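Local coordinates for glycoside hydrolase family 43 (Halothermothrix orenii, PDB 4QQS), which hydrolyses glycosidic bonds as a five-bladed beta-propeller enzyme with alpha-L-arabinofuranosidase activity, probably in the breakdown of plant polysaccharides such as xylan, at residues A[27-41]-A[46-60]. Residues are numbered along the deposited sequence; the frame is centred on the assembly and turned at random.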
loop_
_atom_site.group_PDB
_atom_site.type_symbol
_atom_site.label_atom_id
_atom_site.label_comp_id
_atom_site.label_asym_id
_atom_site.label_seq_id
_atom_site.Cartn_x
_atom_site.Cartn_y
_atom_site.Cartn_z
ATOM N N TYR A 27 -11.048 -9.068 -9.194
ATOM C CA TYR A 27 -10.273 -8.197 -8.332
ATOM C C TYR A 27 -10.403 -8.638 -6.896
ATOM O O TYR A 27 -11.493 -8.947 -6.428
ATOM C CB TYR A 27 -10.758 -6.760 -8.463
ATOM C CG TYR A 27 -10.603 -6.192 -9.849
ATOM C CD1 TYR A 27 -11.600 -6.340 -10.797
ATOM C CD2 TYR A 27 -9.445 -5.524 -10.214
ATOM C CE1 TYR A 27 -11.463 -5.821 -12.072
ATOM C CE2 TYR A 27 -9.291 -4.987 -11.478
ATOM C CZ TYR A 27 -10.305 -5.148 -12.411
ATOM O OH TYR A 27 -10.207 -4.625 -13.685
ATOM N N TYR A 28 -9.270 -8.613 -6.205
ATOM C CA TYR A 28 -9.180 -9.013 -4.805
ATOM C C TYR A 28 -8.578 -7.867 -4.023
ATOM O O TYR A 28 -7.472 -7.422 -4.324
ATOM C CB TYR A 28 -8.328 -10.277 -4.654
ATOM C CG TYR A 28 -8.902 -11.401 -5.470
ATOM C CD1 TYR A 28 -9.910 -12.200 -4.958
ATOM C CD2 TYR A 28 -8.482 -11.634 -6.774
ATOM C CE1 TYR A 28 -10.466 -13.215 -5.705
ATOM C CE2 TYR A 28 -9.039 -12.641 -7.540
ATOM C CZ TYR A 28 -10.031 -13.437 -7.001
ATOM O OH TYR A 28 -10.581 -14.455 -7.765
ATOM N N LEU A 29 -9.345 -7.370 -3.059
ATOM C CA LEU A 29 -8.935 -6.295 -2.187
ATOM C C LEU A 29 -8.577 -6.867 -0.832
ATOM O O LEU A 29 -9.373 -7.575 -0.230
ATOM C CB LEU A 29 -10.095 -5.308 -2.035
ATOM C CG LEU A 29 -10.059 -4.339 -0.845
ATOM C CD1 LEU A 29 -9.034 -3.313 -1.129
ATOM C CD2 LEU A 29 -11.395 -3.688 -0.595
ATOM N N TYR A 30 -7.378 -6.545 -0.360
ATOM C CA TYR A 30 -6.893 -6.922 0.958
ATOM C C TYR A 30 -6.611 -5.624 1.692
ATOM O O TYR A 30 -6.109 -4.684 1.090
ATOM C CB TYR A 30 -5.605 -7.750 0.852
ATOM C CG TYR A 30 -5.681 -8.915 -0.110
ATOM C CD1 TYR A 30 -5.447 -8.735 -1.463
ATOM C CD2 TYR A 30 -5.997 -10.191 0.328
ATOM C CE1 TYR A 30 -5.512 -9.780 -2.352
ATOM C CE2 TYR A 30 -6.062 -11.253 -0.565
ATOM C CZ TYR A 30 -5.821 -11.031 -1.909
ATOM O OH TYR A 30 -5.878 -12.043 -2.835
ATOM N N ALA A 31 -6.905 -5.548 2.982
ATOM C CA ALA A 31 -6.736 -4.300 3.712
ATOM C C ALA A 31 -6.442 -4.550 5.170
ATOM O O ALA A 31 -6.783 -5.602 5.720
ATOM C CB ALA A 31 -7.990 -3.425 3.585
ATOM N N THR A 32 -5.819 -3.565 5.807
ATOM C CA THR A 32 -5.833 -3.479 7.265
ATOM C C THR A 32 -7.299 -3.504 7.696
ATOM O O THR A 32 -8.119 -2.747 7.178
ATOM C CB THR A 32 -5.155 -2.191 7.733
ATOM O OG1 THR A 32 -3.826 -2.167 7.212
ATOM C CG2 THR A 32 -5.125 -2.102 9.238
ATOM N N SER A 33 -7.634 -4.409 8.607
ATOM C CA SER A 33 -9.028 -4.735 8.847
ATOM C C SER A 33 -9.130 -5.350 10.237
ATOM O O SER A 33 -9.322 -4.625 11.217
ATOM C CB SER A 33 -9.537 -5.633 7.703
ATOM O OG SER A 33 -8.652 -6.720 7.432
ATOM N N ALA A 34 -8.916 -6.657 10.337
ATOM C CA ALA A 34 -8.954 -7.370 11.614
ATOM C C ALA A 34 -7.602 -7.220 12.325
ATOM O O ALA A 34 -6.783 -8.160 12.371
ATOM C CB ALA A 34 -9.281 -8.823 11.376
ATOM N N ILE A 35 -7.364 -6.032 12.871
ATOM C CA ILE A 35 -6.018 -5.657 13.304
ATOM C C ILE A 35 -5.449 -6.559 14.391
ATOM O O ILE A 35 -4.238 -6.617 14.546
ATOM C CB ILE A 35 -5.960 -4.180 13.770
ATOM C CG1 ILE A 35 -7.046 -3.894 14.813
ATOM C CG2 ILE A 35 -6.071 -3.246 12.569
ATOM C CD1 ILE A 35 -6.940 -2.536 15.488
ATOM N N ASN A 36 -6.296 -7.257 15.130
ATOM C CA ASN A 36 -5.795 -8.140 16.177
ATOM C C ASN A 36 -5.454 -9.534 15.666
ATOM O O ASN A 36 -4.910 -10.346 16.413
ATOM C CB ASN A 36 -6.808 -8.259 17.312
ATOM C CG ASN A 36 -6.980 -6.972 18.085
ATOM O OD1 ASN A 36 -6.130 -6.086 18.050
ATOM N ND2 ASN A 36 -8.074 -6.880 18.820
ATOM N N ARG A 37 -5.755 -9.819 14.400
ATOM C CA ARG A 37 -5.819 -11.202 13.942
ATOM C C ARG A 37 -5.329 -11.499 12.510
ATOM O O ARG A 37 -4.722 -12.542 12.265
ATOM C CB ARG A 37 -7.281 -11.669 14.122
ATOM C CG ARG A 37 -7.595 -13.062 13.646
ATOM C CD ARG A 37 -9.012 -13.463 13.972
ATOM N NE ARG A 37 -9.233 -14.824 13.528
ATOM C CZ ARG A 37 -10.200 -15.612 13.967
ATOM N NH1 ARG A 37 -11.048 -15.179 14.892
ATOM N NH2 ARG A 37 -10.308 -16.840 13.487
ATOM N N GLY A 38 -5.624 -10.640 11.543
ATOM C CA GLY A 38 -5.331 -10.982 10.167
ATOM C C GLY A 38 -5.980 -10.016 9.200
ATOM O O GLY A 38 -6.234 -8.860 9.532
ATOM N N PHE A 39 -6.238 -10.493 7.988
ATOM C CA PHE A 39 -6.666 -9.628 6.900
ATOM C C PHE A 39 -7.844 -10.190 6.156
ATOM O O PHE A 39 -7.797 -11.316 5.657
ATOM C CB PHE A 39 -5.506 -9.375 5.924
ATOM C CG PHE A 39 -4.276 -8.883 6.617
ATOM C CD1 PHE A 39 -4.213 -7.579 7.074
ATOM C CD2 PHE A 39 -3.213 -9.731 6.862
ATOM C CE1 PHE A 39 -3.115 -7.135 7.772
ATOM C CE2 PHE A 39 -2.106 -9.301 7.568
ATOM C CZ PHE A 39 -2.056 -7.998 8.021
ATOM N N LYS A 40 -8.876 -9.362 6.053
ATOM C CA LYS A 40 -10.018 -9.635 5.208
ATOM C C LYS A 40 -9.677 -9.438 3.739
ATOM O O LYS A 40 -8.780 -8.673 3.369
ATOM C CB LYS A 40 -11.177 -8.713 5.585
ATOM C CG LYS A 40 -11.781 -9.022 6.943
ATOM C CD LYS A 40 -12.828 -8.016 7.363
ATOM C CE LYS A 40 -13.582 -8.506 8.590
ATOM N NZ LYS A 40 -14.462 -7.472 9.184
ATOM N N VAL A 41 -10.435 -10.144 2.911
ATOM C CA VAL A 41 -10.402 -10.012 1.463
ATOM C C VAL A 41 -11.824 -9.784 0.950
ATOM O O VAL A 41 -12.776 -10.386 1.448
ATOM C CB VAL A 41 -9.728 -11.233 0.784
ATOM C CG1 VAL A 41 -10.445 -12.536 1.121
ATOM C CG2 VAL A 41 -9.593 -11.024 -0.721
ATOM N N ASN A 46 -15.535 -5.665 -11.106
ATOM C CA ASN A 46 -15.549 -4.390 -11.826
ATOM C C ASN A 46 -14.952 -3.185 -11.089
ATOM O O ASN A 46 -14.990 -2.082 -11.620
ATOM C CB ASN A 46 -16.984 -4.060 -12.265
ATOM C CG ASN A 46 -17.942 -3.933 -11.095
ATOM O OD1 ASN A 46 -17.520 -3.882 -9.940
ATOM N ND2 ASN A 46 -19.237 -3.901 -11.383
ATOM N N LEU A 47 -14.401 -3.420 -9.900
ATOM C CA LEU A 47 -13.809 -2.401 -9.011
ATOM C C LEU A 47 -14.832 -1.548 -8.266
ATOM O O LEU A 47 -14.459 -0.731 -7.420
ATOM C CB LEU A 47 -12.793 -1.506 -9.731
ATOM C CG LEU A 47 -11.500 -2.179 -10.173
ATOM C CD1 LEU A 47 -10.747 -1.291 -11.151
ATOM C CD2 LEU A 47 -10.628 -2.514 -8.977
ATOM N N VAL A 48 -16.117 -1.764 -8.555
ATOM C CA VAL A 48 -17.188 -0.927 -8.015
ATOM C C VAL A 48 -18.028 -1.672 -6.977
ATOM O O VAL A 48 -18.278 -1.166 -5.879
ATOM C CB VAL A 48 -18.086 -0.414 -9.148
ATOM C CG1 VAL A 48 -19.205 0.457 -8.595
ATOM C CG2 VAL A 48 -17.255 0.372 -10.153
ATOM N N ASP A 49 -18.462 -2.875 -7.334
ATOM C CA ASP A 49 -19.288 -3.703 -6.460
ATOM C C ASP A 49 -18.387 -4.700 -5.752
ATOM O O ASP A 49 -17.665 -5.450 -6.403
ATOM C CB ASP A 49 -20.339 -4.439 -7.291
ATOM C CG ASP A 49 -21.153 -3.498 -8.151
ATOM O OD1 ASP A 49 -21.673 -2.507 -7.600
ATOM O OD2 ASP A 49 -21.245 -3.732 -9.376
ATOM N N TRP A 50 -18.423 -4.693 -4.420
ATOM C CA TRP A 50 -17.502 -5.484 -3.602
ATOM C C TRP A 50 -18.246 -6.390 -2.642
ATOM O O TRP A 50 -19.248 -5.982 -2.040
ATOM C CB TRP A 50 -16.577 -4.578 -2.783
ATOM C CG TRP A 50 -15.631 -3.819 -3.645
ATOM C CD1 TRP A 50 -15.809 -2.567 -4.143
ATOM C CD2 TRP A 50 -14.355 -4.273 -4.132
ATOM N NE1 TRP A 50 -14.729 -2.207 -4.911
ATOM C CE2 TRP A 50 -13.827 -3.241 -4.922
ATOM C CE3 TRP A 50 -13.620 -5.455 -3.991
ATOM C CZ2 TRP A 50 -12.586 -3.343 -5.549
ATOM C CZ3 TRP A 50 -12.412 -5.567 -4.630
ATOM C CH2 TRP A 50 -11.902 -4.516 -5.403
ATOM N N GLU A 51 -17.740 -7.618 -2.502
ATOM C CA GLU A 51 -18.322 -8.586 -1.581
ATOM C C GLU A 51 -17.237 -9.109 -0.635
ATOM O O GLU A 51 -16.164 -9.534 -1.063
ATOM C CB GLU A 51 -19.050 -9.703 -2.327
ATOM C CG GLU A 51 -18.191 -10.532 -3.219
ATOM C CD GLU A 51 -18.962 -11.614 -3.953
ATOM O OE1 GLU A 51 -20.043 -12.042 -3.484
ATOM O OE2 GLU A 51 -18.470 -12.046 -5.010
ATOM N N LEU A 52 -17.524 -9.063 0.656
ATOM C CA LEU A 52 -16.607 -9.561 1.667
ATOM C C LEU A 52 -16.529 -11.081 1.598
ATOM O O LEU A 52 -17.555 -11.750 1.566
ATOM C CB LEU A 52 -17.113 -9.108 3.031
ATOM C CG LEU A 52 -16.359 -9.631 4.248
ATOM C CD1 LEU A 52 -14.879 -9.238 4.221
ATOM C CD2 LEU A 52 -17.020 -9.142 5.533
ATOM N N LYS A 53 -15.308 -11.621 1.593
ATOM C CA LYS A 53 -15.068 -13.057 1.463
ATOM C C LYS A 53 -14.229 -13.656 2.592
ATOM O O LYS A 53 -13.629 -14.715 2.417
ATOM C CB LYS A 53 -14.417 -13.379 0.114
ATOM C CG LYS A 53 -15.243 -12.940 -1.095
ATOM C CD LYS A 53 -15.518 -14.103 -2.048
ATOM C CE LYS A 53 -16.537 -13.757 -3.121
ATOM N NZ LYS A 53 -16.437 -14.654 -4.317
ATOM N N GLY A 54 -14.210 -12.999 3.746
ATOM C CA GLY A 54 -13.605 -13.567 4.939
ATOM C C GLY A 54 -12.134 -13.247 5.110
ATOM O O GLY A 54 -11.586 -12.372 4.441
ATOM N N LEU A 55 -11.489 -13.955 6.033
ATOM C CA LEU A 55 -10.069 -13.735 6.299
ATOM C C LEU A 55 -9.208 -14.526 5.324
ATOM O O LEU A 55 -9.145 -15.755 5.383
ATOM C CB LEU A 55 -9.694 -14.111 7.737
ATOM C CG LEU A 55 -10.292 -13.266 8.863
ATOM C CD1 LEU A 55 -9.868 -13.815 10.221
ATOM C CD2 LEU A 55 -9.907 -11.807 8.746
ATOM N N ALA A 56 -8.512 -13.811 4.452
ATOM C CA ALA A 56 -7.533 -14.431 3.565
ATOM C C ALA A 56 -6.324 -14.944 4.335
ATOM O O ALA A 56 -5.785 -16.000 4.022
ATOM C CB ALA A 56 -7.085 -13.430 2.516
ATOM N N LEU A 57 -5.894 -14.170 5.326
ATOM C CA LEU A 57 -4.817 -14.543 6.237
ATOM C C LEU A 57 -5.387 -14.417 7.646
ATOM O O LEU A 57 -5.890 -13.363 8.037
ATOM C CB LEU A 57 -3.611 -13.613 6.030
ATOM C CG LEU A 57 -2.307 -13.614 6.830
ATOM C CD1 LEU A 57 -2.507 -13.354 8.310
ATOM C CD2 LEU A 57 -1.551 -14.888 6.605
ATOM N N ASP A 58 -5.330 -15.516 8.381
ATOM C CA ASP A 58 -5.791 -15.573 9.749
ATOM C C ASP A 58 -4.619 -16.077 10.566
ATOM O O ASP A 58 -4.178 -17.204 10.374
ATOM C CB ASP A 58 -6.983 -16.538 9.837
ATOM C CG ASP A 58 -7.636 -16.564 11.209
ATOM O OD1 ASP A 58 -7.134 -15.880 12.125
ATOM O OD2 ASP A 58 -8.648 -17.290 11.372
ATOM N N SER A 59 -4.096 -15.262 11.470
ATOM C CA SER A 59 -2.997 -15.717 12.296
ATOM C C SER A 59 -3.424 -16.877 13.194
ATOM O O SER A 59 -2.558 -17.605 13.673
ATOM C CB SER A 59 -2.418 -14.571 13.125
ATOM O OG SER A 59 -3.353 -14.070 14.063
ATOM N N TYR A 60 -4.735 -17.051 13.407
ATOM C CA TYR A 60 -5.253 -18.151 14.217
ATOM C C TYR A 60 -5.423 -19.424 13.404
ATOM O O TYR A 60 -5.705 -20.469 13.966
ATOM C CB TYR A 60 -6.603 -17.801 14.840
ATOM C CG TYR A 60 -6.626 -16.592 15.758
ATOM C CD1 TYR A 60 -5.467 -15.903 16.109
ATOM C CD2 TYR A 60 -7.833 -16.141 16.273
ATOM C CE1 TYR A 60 -5.520 -14.798 16.940
ATOM C CE2 TYR A 60 -7.895 -15.045 17.099
ATOM C CZ TYR A 60 -6.739 -14.378 17.428
ATOM O OH TYR A 60 -6.813 -13.283 18.259
HETATM O O HOH W 1 -4.064 -11.722 18.452
#
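Arg37 meets Asp58 side-on, NE bonding to OD1 and NH2 to OD2, each at 2.7 Å, with the guanidinium and carboxylate planes 37° apart. Its chain runs extended from CG to NE (chi2 175°), which lays the aliphatic part across the Tyr60 ring: Arg37 CG sits 3.9 Å above the ring centre in a CH-pi contact, while Tyr60 CD2 lies over the guanidinium face, 3.3 Å from Arg37 CZ. NE reaches Asp58 OD1 from above the carboxylate plane, and Tyr60 N, closing an Asx turn, reaches the same oxygen from the opposite face. Ser59 N and OG both donate to Arg37 O. Replacing Arg37 by an alanine would probably leave the Asp58 carboxylate without its charge partner and one face of Tyr60 uncovered. Next along the hairpin, Ala56 and Leu57 both face Phe39 in a classic beta bulge; Phe39 and Leu57 point the same way, side by side, and Phe39 also meets the Tyr87 ring, its side chain about 7 Å from that of Asp17, the predicted proton acceptor. Leu47 CG stands over the Tyr27 ring, 3.8 Å from its centroid, and Trp50 CZ3 reaches Leu29 CB at 3.5 Å. Backbone bonds on both sides of the bulge thus join strand 51-58 to strand 38-44 in this propeller blade, the loop before it packs on strand 26-32 through Leu47 and Trp50, and the other end is closed by a paired charge whose two bonds and aromatic cover probably fix the guanidinium's rotation.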